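Local coordinates for protein monovalent Na+/H+ antiporter subunit D (Dietzia sp. DQ12-45-1b, PDB 7D3U) that forms one membrane subunit of the multi-subunit Mrp sodium/proton antiporter and is probably related to the proton-translocating antiporter-like subunits of respiratory complex I, at residues 36-41 / 112-117; 58-63 / 569-574; 281-286 / 308-313; 352-357 / 436-441. All coordinates share one frame; numbering follows the deposited sequence.

Overall arrangement
The four contacts illustrate how a long helical membrane chain is tied together at separate points. Contact 1 pairs helices 28-49 and 109-125, and contact 3 pairs the successive helices 272-292 and 296-316; both are buried, on opposite sides of the chain's centre, with centres about 31 Å apart. Contacts 2 and 4 lie further out, their centres about 54 Å apart, and join loops, short strands and a terminal helix. Along the chain, contacts 1, 3 and 4 follow in series. Contact 2 crosses contact 1 and spans the other two, bringing the C-terminal end back to strand 59-62. Helix packing thus builds the interior, whereas polar bonds appear at the peripheral pair.

Contact 1 of 4, residues 36-41 / 112-117; sequences FAVLGT and LVLLVT
L39 and L114 share the larger part of this meeting of two nearly parallel helices, whose segment axes run 21° apart and come no closer than 11.1 Å. L39 CB starts out along the flank of the helix rather than at the partner, and the closest contacts of this side chain are made by its two methyls. The first torsion places CG anti to the carbonyl carbon, and the second sets CD1 anti to CA (chi2 -175°), so the fork arrives branch first. L39 CD1 brushes V113 CG1 at 4.5 Å, a loose approach. L39 CD2 does more: it meets L114 CD2 at 3.9 Å and lies 4.0 Å from T117 OG1. Beside it, V38 CG1 crosses obliquely onto the same L114 CD2, at 3.6 Å. Both segments lie in predicted transmembrane helices of the bundle, and other helices share the interface: V38 and L114 both rest on T17 of helix 9-23, while V113 and T117 touch T91 of helix 80-101. The one polar side chain in the contact is settled within its own helix. T117 OG1 donates to V113 O at 2.9 Å, approaching from above the carbonyl plane, and that oxygen also accepts from T117 N.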
loop_
_atom_site.group_PDB
_atom_site.type_symbol
_atom_site.label_atom_id
_atom_site.label_comp_id
_atom_site.label_asym_id
_atom_site.label_seq_id
_atom_site.Cartn_x
_atom_site.Cartn_y
_atom_site.Cartn_z
ATOM N N PHE A 36 16.046 17.495 7.061
ATOM C CA PHE A 36 16.106 17.957 5.680
ATOM C C PHE A 36 17.530 17.962 5.150
ATOM O O PHE A 36 17.735 17.713 3.960
ATOM C CB PHE A 36 15.481 19.340 5.555
ATOM C CG PHE A 36 13.991 19.311 5.496
ATOM C CD1 PHE A 36 13.343 18.845 4.369
ATOM C CD2 PHE A 36 13.235 19.733 6.568
ATOM C CE1 PHE A 36 11.972 18.808 4.312
ATOM C CE2 PHE A 36 11.867 19.699 6.515
ATOM C CZ PHE A 36 11.232 19.236 5.388
ATOM N N ALA A 37 18.524 18.206 6.006
ATOM C CA ALA A 37 19.905 18.075 5.560
ATOM C C ALA A 37 20.201 16.648 5.117
ATOM O O ALA A 37 20.822 16.430 4.069
ATOM C CB ALA A 37 20.862 18.502 6.671
ATOM N N VAL A 38 19.732 15.661 5.883
ATOM C CA VAL A 38 20.003 14.268 5.548
ATOM C C VAL A 38 19.221 13.851 4.309
ATOM O O VAL A 38 19.749 13.160 3.432
ATOM C CB VAL A 38 19.694 13.360 6.751
ATOM C CG1 VAL A 38 19.362 11.956 6.289
ATOM C CG2 VAL A 38 20.870 13.336 7.703
ATOM N N LEU A 39 17.960 14.274 4.202
ATOM C CA LEU A 39 17.179 13.933 3.017
ATOM C C LEU A 39 17.766 14.577 1.767
ATOM O O LEU A 39 17.810 13.954 0.699
ATOM C CB LEU A 39 15.722 14.348 3.211
ATOM C CG LEU A 39 14.931 13.512 4.217
ATOM C CD1 LEU A 39 13.474 13.931 4.240
ATOM C CD2 LEU A 39 15.056 12.034 3.903
ATOM N N GLY A 40 18.259 15.812 1.886
ATOM C CA GLY A 40 18.865 16.467 0.743
ATOM C C GLY A 40 20.179 15.834 0.337
ATOM O O GLY A 40 20.441 15.642 -0.853
ATOM N N THR A 41 21.028 15.496 1.314
ATOM C CA THR A 41 22.280 14.840 0.963
ATOM C C THR A 41 22.037 13.439 0.419
ATOM O O THR A 41 22.807 12.965 -0.418
ATOM C CB THR A 41 23.235 14.806 2.159
ATOM O OG1 THR A 41 24.548 14.452 1.706
ATOM C CG2 THR A 41 22.791 13.796 3.193
ATOM N N LEU A 112 11.179 8.832 12.469
ATOM C CA LEU A 112 10.477 7.747 11.791
ATOM C C LEU A 112 10.602 7.865 10.278
ATOM O O LEU A 112 10.717 6.850 9.582
ATOM C CB LEU A 112 9.011 7.724 12.213
ATOM C CG LEU A 112 8.738 7.144 13.601
ATOM C CD1 LEU A 112 7.250 7.131 13.887
ATOM C CD2 LEU A 112 9.322 5.752 13.728
ATOM N N VAL A 113 10.590 9.088 9.748
ATOM C CA VAL A 113 10.783 9.266 8.312
ATOM C C VAL A 113 12.173 8.799 7.904
ATOM O O VAL A 113 12.346 8.146 6.867
ATOM C CB VAL A 113 10.536 10.733 7.916
ATOM C CG1 VAL A 113 11.011 10.989 6.502
ATOM C CG2 VAL A 113 9.069 11.062 8.040
ATOM N N LEU A 114 13.181 9.095 8.725
ATOM C CA LEU A 114 14.537 8.669 8.401
ATOM C C LEU A 114 14.680 7.157 8.507
ATOM O O LEU A 114 15.408 6.542 7.722
ATOM C CB LEU A 114 15.537 9.373 9.313
ATOM C CG LEU A 114 15.780 10.838 8.964
ATOM C CD1 LEU A 114 16.884 11.421 9.819
ATOM C CD2 LEU A 114 16.107 10.976 7.494
ATOM N N LEU A 115 13.985 6.537 9.460
ATOM C CA LEU A 115 14.036 5.084 9.572
ATOM C C LEU A 115 13.333 4.414 8.397
ATOM O O LEU A 115 13.804 3.393 7.885
ATOM C CB LEU A 115 13.423 4.646 10.900
ATOM C CG LEU A 115 14.325 4.869 12.114
ATOM C CD1 LEU A 115 13.530 5.348 13.310
ATOM C CD2 LEU A 115 15.068 3.595 12.453
ATOM N N VAL A 116 12.215 4.985 7.944
ATOM C CA VAL A 116 11.551 4.478 6.746
ATOM C C VAL A 116 12.458 4.627 5.533
ATOM O O VAL A 116 12.539 3.732 4.684
ATOM C CB VAL A 116 10.203 5.192 6.542
ATOM C CG1 VAL A 116 9.566 4.764 5.244
ATOM C CG2 VAL A 116 9.270 4.887 7.689
ATOM N N THR A 117 13.159 5.758 5.435
ATOM C CA THR A 117 14.083 5.966 4.326
ATOM C C THR A 117 15.223 4.956 4.362
ATOM O O THR A 117 15.619 4.420 3.320
ATOM C CB THR A 117 14.618 7.397 4.361
ATOM O OG1 THR A 117 13.530 8.319 4.224
ATOM C CG2 THR A 117 15.613 7.635 3.247
#

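Contact 2 of 4, residues 58-63 / 569-574; sequences VVVHQV and IQAVLG
V572 O, at the last turn of helix 566-572, is the best-held polar atom between these segments, and a single donor grips it across the contact. Q62 NE2 reaches it at 3.0 Å, but the N-H...O angle of 130° makes the bond a weak one. The chain ends at G574, so no later backbone N-H exists to continue the helical bonding pattern to this carbonyl, and the amide takes up that role from outside. Q62 gets there by bending: CG stands anti to the carbonyl carbon, and a second turn at chi2 (-72°) brings the amide round to the helix end.

The remainder is apolar and belongs to V58 and V60, whose CB atoms both point at the helix. V60 straddles the junction of A571 and V572. V60 CB lies 3.7 Å from A571 O, while V60 CG2, anti to the carbonyl carbon, meets V572 CG2 at 3.6 Å, the two valines crossing at about a right angle. V58 CG1 touches A571 CB at 3.9 Å and V60 CG2 lies 4.0 Å from A571 CB, so two valines bracket the alanine methyl. V59 and H61 point the other way, and H61 packs on S873 of subunit A. Strand 59-62 pairs antiparallel with strand 73-76, whose P73 and V75 also touch V572. The whole is a two-stranded antiparallel sheet with a short C-terminal helix laid on one face, an arrangement that recalls the hairpin-and-helix elements joining antiporter-like subunits in complex I.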
loop_
_atom_site.group_PDB
_atom_site.type_symbol
_atom_site.label_atom_id
_atom_site.label_comp_id
_atom_site.label_asym_id
_atom_site.label_seq_id
_atom_site.Cartn_x
_atom_site.Cartn_y
_atom_site.Cartn_z
ATOM N N VAL A 58 27.276 -2.541 -12.880
ATOM C CA VAL A 58 26.614 -2.959 -11.651
ATOM C C VAL A 58 27.640 -2.854 -10.534
ATOM O O VAL A 58 28.633 -3.589 -10.529
ATOM C CB VAL A 58 26.057 -4.384 -11.743
ATOM C CG1 VAL A 58 25.541 -4.834 -10.392
ATOM C CG2 VAL A 58 24.963 -4.464 -12.789
ATOM N N VAL A 59 27.409 -1.943 -9.596
ATOM C CA VAL A 59 28.303 -1.758 -8.459
ATOM C C VAL A 59 27.803 -2.626 -7.313
ATOM O O VAL A 59 26.672 -2.461 -6.847
ATOM C CB VAL A 59 28.375 -0.284 -8.044
ATOM C CG1 VAL A 59 29.092 -0.155 -6.718
ATOM C CG2 VAL A 59 29.076 0.524 -9.116
ATOM N N VAL A 60 28.648 -3.545 -6.855
ATOM C CA VAL A 60 28.283 -4.504 -5.821
ATOM C C VAL A 60 29.284 -4.395 -4.686
ATOM O O VAL A 60 30.495 -4.486 -4.909
ATOM C CB VAL A 60 28.247 -5.942 -6.367
ATOM C CG1 VAL A 60 28.211 -6.939 -5.227
ATOM C CG2 VAL A 60 27.052 -6.122 -7.277
ATOM N N HIS A 61 28.779 -4.205 -3.471
ATOM C CA HIS A 61 29.607 -4.117 -2.277
ATOM C C HIS A 61 29.222 -5.239 -1.326
ATOM O O HIS A 61 28.089 -5.284 -0.842
ATOM C CB HIS A 61 29.442 -2.761 -1.595
ATOM C CG HIS A 61 30.194 -2.643 -0.309
ATOM N ND1 HIS A 61 29.599 -2.249 0.869
ATOM C CD2 HIS A 61 31.494 -2.875 -0.014
ATOM C CE1 HIS A 61 30.500 -2.240 1.832
ATOM N NE2 HIS A 61 31.659 -2.616 1.324
ATOM N N GLN A 62 30.156 -6.148 -1.068
ATOM C CA GLN A 62 29.923 -7.234 -0.122
ATOM C C GLN A 62 30.046 -6.664 1.283
ATOM O O GLN A 62 31.152 -6.410 1.766
ATOM C CB GLN A 62 30.908 -8.373 -0.353
ATOM C CG GLN A 62 31.043 -8.779 -1.805
ATOM C CD GLN A 62 29.825 -9.516 -2.320
ATOM O OE1 GLN A 62 29.016 -10.021 -1.543
ATOM N NE2 GLN A 62 29.688 -9.582 -3.637
ATOM N N VAL A 63 28.902 -6.441 1.934
ATOM C CA VAL A 63 28.897 -5.866 3.273
ATOM C C VAL A 63 29.752 -6.719 4.196
ATOM O O VAL A 63 29.618 -7.947 4.232
ATOM C CB VAL A 63 27.459 -5.740 3.793
ATOM C CG1 VAL A 63 27.458 -5.353 5.258
ATOM C CG2 VAL A 63 26.694 -4.722 2.975
ATOM N N ILE A 569 24.753 -10.881 -12.170
ATOM C CA ILE A 569 25.203 -12.083 -11.481
ATOM C C ILE A 569 26.721 -12.186 -11.519
ATOM O O ILE A 569 27.352 -12.605 -10.543
ATOM C CB ILE A 569 24.524 -13.319 -12.097
ATOM C CG1 ILE A 569 23.057 -13.358 -11.677
ATOM C CG2 ILE A 569 25.233 -14.589 -11.681
ATOM C CD1 ILE A 569 22.116 -13.701 -12.793
ATOM N N GLN A 570 27.336 -11.790 -12.635
ATOM C CA GLN A 570 28.790 -11.791 -12.718
ATOM C C GLN A 570 29.417 -10.739 -11.814
ATOM O O GLN A 570 30.616 -10.820 -11.529
ATOM C CB GLN A 570 29.230 -11.568 -14.165
ATOM C CG GLN A 570 30.529 -12.258 -14.535
ATOM C CD GLN A 570 31.745 -11.411 -14.227
ATOM O OE1 GLN A 570 31.674 -10.183 -14.223
ATOM N NE2 GLN A 570 32.870 -12.065 -13.965
ATOM N N ALA A 571 28.638 -9.763 -11.356
ATOM C CA ALA A 571 29.152 -8.738 -10.457
ATOM C C ALA A 571 28.918 -9.085 -8.994
ATOM O O ALA A 571 29.754 -8.762 -8.143
ATOM C CB ALA A 571 28.513 -7.386 -10.777
ATOM N N VAL A 572 27.798 -9.734 -8.677
ATOM C CA VAL A 572 27.558 -10.121 -7.292
ATOM C C VAL A 572 28.415 -11.320 -6.905
ATOM O O VAL A 572 28.810 -11.457 -5.742
ATOM C CB VAL A 572 26.064 -10.405 -7.061
ATOM C CG1 VAL A 572 25.809 -10.779 -5.614
ATOM C CG2 VAL A 572 25.230 -9.204 -7.443
ATOM N N LEU A 573 28.737 -12.191 -7.859
ATOM C CA LEU A 573 29.493 -13.414 -7.599
ATOM C C LEU A 573 30.950 -13.284 -8.016
ATOM O O LEU A 573 31.553 -14.245 -8.499
ATOM C CB LEU A 573 28.840 -14.596 -8.304
ATOM C CG LEU A 573 27.371 -14.858 -7.977
ATOM C CD1 LEU A 573 26.867 -16.072 -8.732
ATOM C CD2 LEU A 573 27.190 -15.040 -6.484
ATOM N N GLY A 574 31.538 -12.107 -7.844
ATOM C CA GLY A 574 32.925 -11.893 -8.210
ATOM C C GLY A 574 33.273 -10.434 -8.426
ATOM O O GLY A 574 33.226 -9.630 -7.495
#

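Contact 3 of 4, residues 281-286 / 308-313; sequences ATMLIG and IGYILL
A methionine sulfur sits almost squarely over the middle of a tyrosine ring: M283 SD is 3.6 Å from the centroid of the Y310 ring and only 10° off its normal. The side chain gets there by running extended through chi2, with M283 CG passing over the backbone at 3.4 Å from Y310 N. It then turns sharply at chi3 (-54°), so that SD lies over the ring face while M283 CE swings aside to meet L313 CD2 at 3.8 Å. The M283 and Y310 side chains cross at about a right angle.

Such closeness depends on G309. The segment axes approach to 7.8 Å, and T282 CG2 rests directly on G309 CA at 3.6 Å; a CB on this residue would collide with T282 CB and M283 N. The hydroxyl of T282 turns elsewhere, bonded to V278 O in its own helix.

Y310 is fixed at its far end as well, where OH bonds to A411 O of helix 405-430, and its ring also meets that of Y329. An alanine in place of Y310 would probably forfeit the aromatic platform beneath M283 SD and the hydroxyl link to A411, loosening the join of three helices. Segments 281-286 and 308-313 run antiparallel (167°); they lie on the successive helices 272-292 and 296-316, which form a transmembrane helical hairpin, with G309 at the close approach of the two segments and a Met-aromatic contact closing it, within the antiporter-family membrane domain.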
loop_
_atom_site.group_PDB
_atom_site.type_symbol
_atom_site.label_atom_id
_atom_site.label_comp_id
_atom_site.label_asym_id
_atom_site.label_seq_id
_atom_site.Cartn_x
_atom_site.Cartn_y
_atom_site.Cartn_z
ATOM N N ALA A 281 -6.487 -7.663 -14.931
ATOM C CA ALA A 281 -7.599 -7.621 -13.991
ATOM C C ALA A 281 -7.389 -6.546 -12.936
ATOM O O ALA A 281 -8.352 -5.914 -12.498
ATOM C CB ALA A 281 -7.787 -8.987 -13.336
ATOM N N THR A 282 -6.142 -6.320 -12.523
ATOM C CA THR A 282 -5.859 -5.240 -11.584
ATOM C C THR A 282 -6.148 -3.884 -12.210
ATOM O O THR A 282 -6.866 -3.062 -11.630
ATOM C CB THR A 282 -4.409 -5.312 -11.112
ATOM O OG1 THR A 282 -4.135 -6.625 -10.611
ATOM C CG2 THR A 282 -4.168 -4.304 -10.010
ATOM N N MET A 283 -5.587 -3.632 -13.396
ATOM C CA MET A 283 -5.844 -2.377 -14.096
ATOM C C MET A 283 -7.334 -2.108 -14.223
ATOM O O MET A 283 -7.777 -0.958 -14.132
ATOM C CB MET A 283 -5.199 -2.401 -15.481
ATOM C CG MET A 283 -3.690 -2.421 -15.468
ATOM S SD MET A 283 -3.002 -2.173 -17.112
ATOM C CE MET A 283 -3.853 -3.459 -18.016
ATOM N N LEU A 284 -8.128 -3.160 -14.425
ATOM C CA LEU A 284 -9.563 -2.968 -14.602
ATOM C C LEU A 284 -10.271 -2.729 -13.271
ATOM O O LEU A 284 -10.990 -1.735 -13.111
ATOM C CB LEU A 284 -10.164 -4.176 -15.318
ATOM C CG LEU A 284 -11.630 -4.050 -15.720
ATOM C CD1 LEU A 284 -11.837 -2.806 -16.563
ATOM C CD2 LEU A 284 -12.080 -5.290 -16.468
ATOM N N ILE A 285 -10.073 -3.627 -12.304
ATOM C CA ILE A 285 -10.841 -3.587 -11.064
ATOM C C ILE A 285 -10.458 -2.377 -10.222
ATOM O O ILE A 285 -11.315 -1.763 -9.577
ATOM C CB ILE A 285 -10.657 -4.902 -10.287
ATOM C CG1 ILE A 285 -11.180 -6.080 -11.110
ATOM C CG2 ILE A 285 -11.364 -4.841 -8.952
ATOM C CD1 ILE A 285 -12.619 -5.939 -11.536
ATOM N N GLY A 286 -9.172 -2.018 -10.198
ATOM C CA GLY A 286 -8.768 -0.843 -9.444
ATOM C C GLY A 286 -9.423 0.424 -9.953
ATOM O O GLY A 286 -9.955 1.219 -9.177
ATOM N N ILE A 308 -0.687 0.302 -10.192
ATOM C CA ILE A 308 0.182 -0.814 -9.836
ATOM C C ILE A 308 -0.025 -1.962 -10.808
ATOM O O ILE A 308 0.934 -2.614 -11.241
ATOM C CB ILE A 308 -0.073 -1.248 -8.381
ATOM C CG1 ILE A 308 0.636 -0.304 -7.414
ATOM C CG2 ILE A 308 0.390 -2.673 -8.164
ATOM C CD1 ILE A 308 2.104 -0.150 -7.695
ATOM N N GLY A 309 -1.279 -2.226 -11.170
ATOM C CA GLY A 309 -1.537 -3.188 -12.229
ATOM C C GLY A 309 -0.911 -2.771 -13.546
ATOM O O GLY A 309 -0.461 -3.613 -14.327
ATOM N N TYR A 310 -0.886 -1.465 -13.812
ATOM C CA TYR A 310 -0.235 -0.953 -15.016
ATOM C C TYR A 310 1.259 -1.253 -15.008
ATOM O O TYR A 310 1.813 -1.740 -15.998
ATOM C CB TYR A 310 -0.458 0.554 -15.132
ATOM C CG TYR A 310 -1.545 0.970 -16.089
ATOM C CD1 TYR A 310 -1.273 1.160 -17.434
ATOM C CD2 TYR A 310 -2.835 1.201 -15.643
ATOM C CE1 TYR A 310 -2.257 1.550 -18.308
ATOM C CE2 TYR A 310 -3.826 1.592 -16.510
ATOM C CZ TYR A 310 -3.532 1.765 -17.841
ATOM O OH TYR A 310 -4.524 2.154 -18.708
ATOM N N ILE A 311 1.928 -0.947 -13.896
ATOM C CA ILE A 311 3.380 -1.097 -13.824
ATOM C C ILE A 311 3.772 -2.561 -13.940
ATOM O O ILE A 311 4.614 -2.934 -14.765
ATOM C CB ILE A 311 3.919 -0.479 -12.523
ATOM C CG1 ILE A 311 3.577 1.003 -12.452
ATOM C CG2 ILE A 311 5.411 -0.677 -12.435
ATOM C CD1 ILE A 311 3.771 1.587 -11.086
ATOM N N LEU A 312 3.176 -3.412 -13.103
ATOM C CA LEU A 312 3.526 -4.826 -13.100
ATOM C C LEU A 312 3.255 -5.489 -14.439
ATOM O O LEU A 312 3.837 -6.541 -14.723
ATOM C CB LEU A 312 2.765 -5.553 -11.995
ATOM C CG LEU A 312 3.407 -5.442 -10.617
ATOM C CD1 LEU A 312 2.570 -6.155 -9.570
ATOM C CD2 LEU A 312 4.821 -5.987 -10.646
ATOM N N LEU A 313 2.387 -4.906 -15.266
ATOM C CA LEU A 313 2.215 -5.418 -16.619
ATOM C C LEU A 313 3.518 -5.348 -17.403
ATOM O O LEU A 313 3.728 -6.134 -18.331
ATOM C CB LEU A 313 1.117 -4.639 -17.338
ATOM C CG LEU A 313 0.623 -5.222 -18.658
ATOM C CD1 LEU A 313 0.061 -6.609 -18.433
ATOM C CD2 LEU A 313 -0.419 -4.312 -19.277
#

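Contact 4 of 4, residues 352-357 / 436-441; sequences GPRRLG and PTDSRT
At the centre is a salt bridge, R354 NH2 donating to D438 OD1 at 2.9 Å. The two side chains meet tip to tip, yet not in one plane: guanidinium and carboxylate are turned 42° apart, and the N-H...O angle is 135°. T437 OG1 stands 3.5 Å above one guanidinium face of R354, toward its rim, and donates to D438 OD1 at 3.0 Å along the anti lone pair. Two donors thus share that oxygen, which would probably favour the charged carboxylate. In the next shell, R354 runs extended from CG to NE, and NE bonds to Y351 O just before the segment, which holds the chain just short of the guanidinium tip. An alanine in place of R354 would probably lose both the salt bridge and the tie to Y351, leaving the 437-438 strand less firmly joined to this loop. Further back the backbones touch, G352 CA and T441 CA being 3.7 Å apart; a side chain on G352 would strike R440 O. P353 and R354 also pack on D108 and L110 of subunit C. The loop leaves helix 320-350 and settles through L356 on helices 405-430 and 296-316, while the short, weakly bonded strand 437-438 pairs antiparallel with strand 519-520.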
loop_
_atom_site.group_PDB
_atom_site.type_symbol
_atom_site.label_atom_id
_atom_site.label_comp_id
_atom_site.label_asym_id
_atom_site.label_seq_id
_atom_site.Cartn_x
_atom_site.Cartn_y
_atom_site.Cartn_z
ATOM N N GLY A 352 -10.448 20.250 5.444
ATOM C CA GLY A 352 -10.940 19.077 6.123
ATOM C C GLY A 352 -11.385 17.988 5.169
ATOM O O GLY A 352 -11.714 18.240 4.008
ATOM N N PRO A 353 -11.402 16.744 5.649
ATOM C CA PRO A 353 -11.821 15.621 4.798
ATOM C C PRO A 353 -13.326 15.643 4.576
ATOM O O PRO A 353 -14.105 15.495 5.518
ATOM C CB PRO A 353 -11.385 14.386 5.598
ATOM C CG PRO A 353 -10.506 14.904 6.703
ATOM C CD PRO A 353 -10.964 16.292 6.975
ATOM N N ARG A 354 -13.730 15.824 3.321
ATOM C CA ARG A 354 -15.133 15.845 2.937
ATOM C C ARG A 354 -15.333 14.944 1.729
ATOM O O ARG A 354 -14.378 14.422 1.153
ATOM C CB ARG A 354 -15.608 17.269 2.619
ATOM C CG ARG A 354 -15.293 18.281 3.700
ATOM C CD ARG A 354 -15.475 19.697 3.200
ATOM N NE ARG A 354 -15.133 20.683 4.218
ATOM C CZ ARG A 354 -15.966 21.094 5.167
ATOM N NH1 ARG A 354 -17.194 20.602 5.232
ATOM N NH2 ARG A 354 -15.568 21.994 6.053
ATOM N N ARG A 355 -16.592 14.760 1.349
ATOM C CA ARG A 355 -16.927 13.977 0.167
ATOM C C ARG A 355 -16.719 14.834 -1.079
ATOM O O ARG A 355 -16.201 15.951 -1.018
ATOM C CB ARG A 355 -18.357 13.457 0.262
ATOM C CG ARG A 355 -18.630 12.605 1.483
ATOM C CD ARG A 355 -19.217 11.267 1.084
ATOM N NE ARG A 355 -20.354 11.424 0.183
ATOM C CZ ARG A 355 -20.974 10.414 -0.418
ATOM N NH1 ARG A 355 -20.566 9.169 -0.216
ATOM N NH2 ARG A 355 -22.001 10.649 -1.224
ATOM N N LEU A 356 -17.122 14.314 -2.234
ATOM C CA LEU A 356 -17.084 15.074 -3.476
ATOM C C LEU A 356 -18.398 15.829 -3.626
ATOM O O LEU A 356 -19.472 15.218 -3.647
ATOM C CB LEU A 356 -16.851 14.156 -4.674
ATOM C CG LEU A 356 -15.464 13.530 -4.802
ATOM C CD1 LEU A 356 -15.275 12.950 -6.189
ATOM C CD2 LEU A 356 -14.388 14.549 -4.501
ATOM N N GLY A 357 -18.313 17.151 -3.727
ATOM C CA GLY A 357 -19.473 18.008 -3.819
ATOM C C GLY A 357 -19.675 18.905 -2.619
ATOM O O GLY A 357 -20.388 19.910 -2.728
ATOM N N PRO A 436 -19.507 29.617 0.589
ATOM C CA PRO A 436 -18.958 29.699 1.951
ATOM C C PRO A 436 -19.131 28.376 2.683
ATOM O O PRO A 436 -20.229 27.818 2.733
ATOM C CB PRO A 436 -19.783 30.818 2.599
ATOM C CG PRO A 436 -20.425 31.548 1.457
ATOM C CD PRO A 436 -20.655 30.516 0.407
ATOM N N THR A 437 -18.037 27.877 3.252
ATOM C CA THR A 437 -18.032 26.623 3.988
ATOM C C THR A 437 -17.559 26.853 5.417
ATOM O O THR A 437 -16.898 27.848 5.726
ATOM C CB THR A 437 -17.141 25.575 3.310
ATOM O OG1 THR A 437 -17.329 24.303 3.943
ATOM C CG2 THR A 437 -15.680 25.974 3.406
ATOM N N ASP A 438 -17.903 25.909 6.287
ATOM C CA ASP A 438 -17.636 26.043 7.710
ATOM C C ASP A 438 -16.163 25.813 8.020
ATOM O O ASP A 438 -15.474 25.046 7.344
ATOM C CB ASP A 438 -18.491 25.062 8.506
ATOM C CG ASP A 438 -18.518 23.682 7.885
ATOM O OD1 ASP A 438 -17.916 23.510 6.806
ATOM O OD2 ASP A 438 -19.138 22.771 8.473
ATOM N N SER A 439 -15.686 26.492 9.063
ATOM C CA SER A 439 -14.305 26.349 9.523
ATOM C C SER A 439 -14.239 25.133 10.442
ATOM O O SER A 439 -14.274 25.230 11.671
ATOM C CB SER A 439 -13.837 27.611 10.232
ATOM O OG SER A 439 -14.876 28.156 11.025
ATOM N N ARG A 440 -14.149 23.960 9.822
ATOM C CA ARG A 440 -14.054 22.704 10.564
ATOM C C ARG A 440 -13.164 21.776 9.738
ATOM O O ARG A 440 -13.637 21.080 8.840
ATOM C CB ARG A 440 -15.429 22.100 10.813
ATOM C CG ARG A 440 -15.424 20.844 11.664
ATOM C CD ARG A 440 -16.840 20.384 11.959
ATOM N NE ARG A 440 -16.871 19.190 12.795
ATOM C CZ ARG A 440 -17.986 18.562 13.157
ATOM N NH1 ARG A 440 -19.166 19.018 12.757
ATOM N NH2 ARG A 440 -17.923 17.481 13.919
ATOM N N THR A 441 -11.873 21.777 10.060
ATOM C CA THR A 441 -10.872 21.050 9.293
ATOM C C THR A 441 -10.442 19.758 9.966
ATOM O O THR A 441 -9.434 19.169 9.568
ATOM C CB THR A 441 -9.651 21.936 9.048
ATOM O OG1 THR A 441 -9.101 22.347 10.306
ATOM C CG2 THR A 441 -10.043 23.171 8.261
#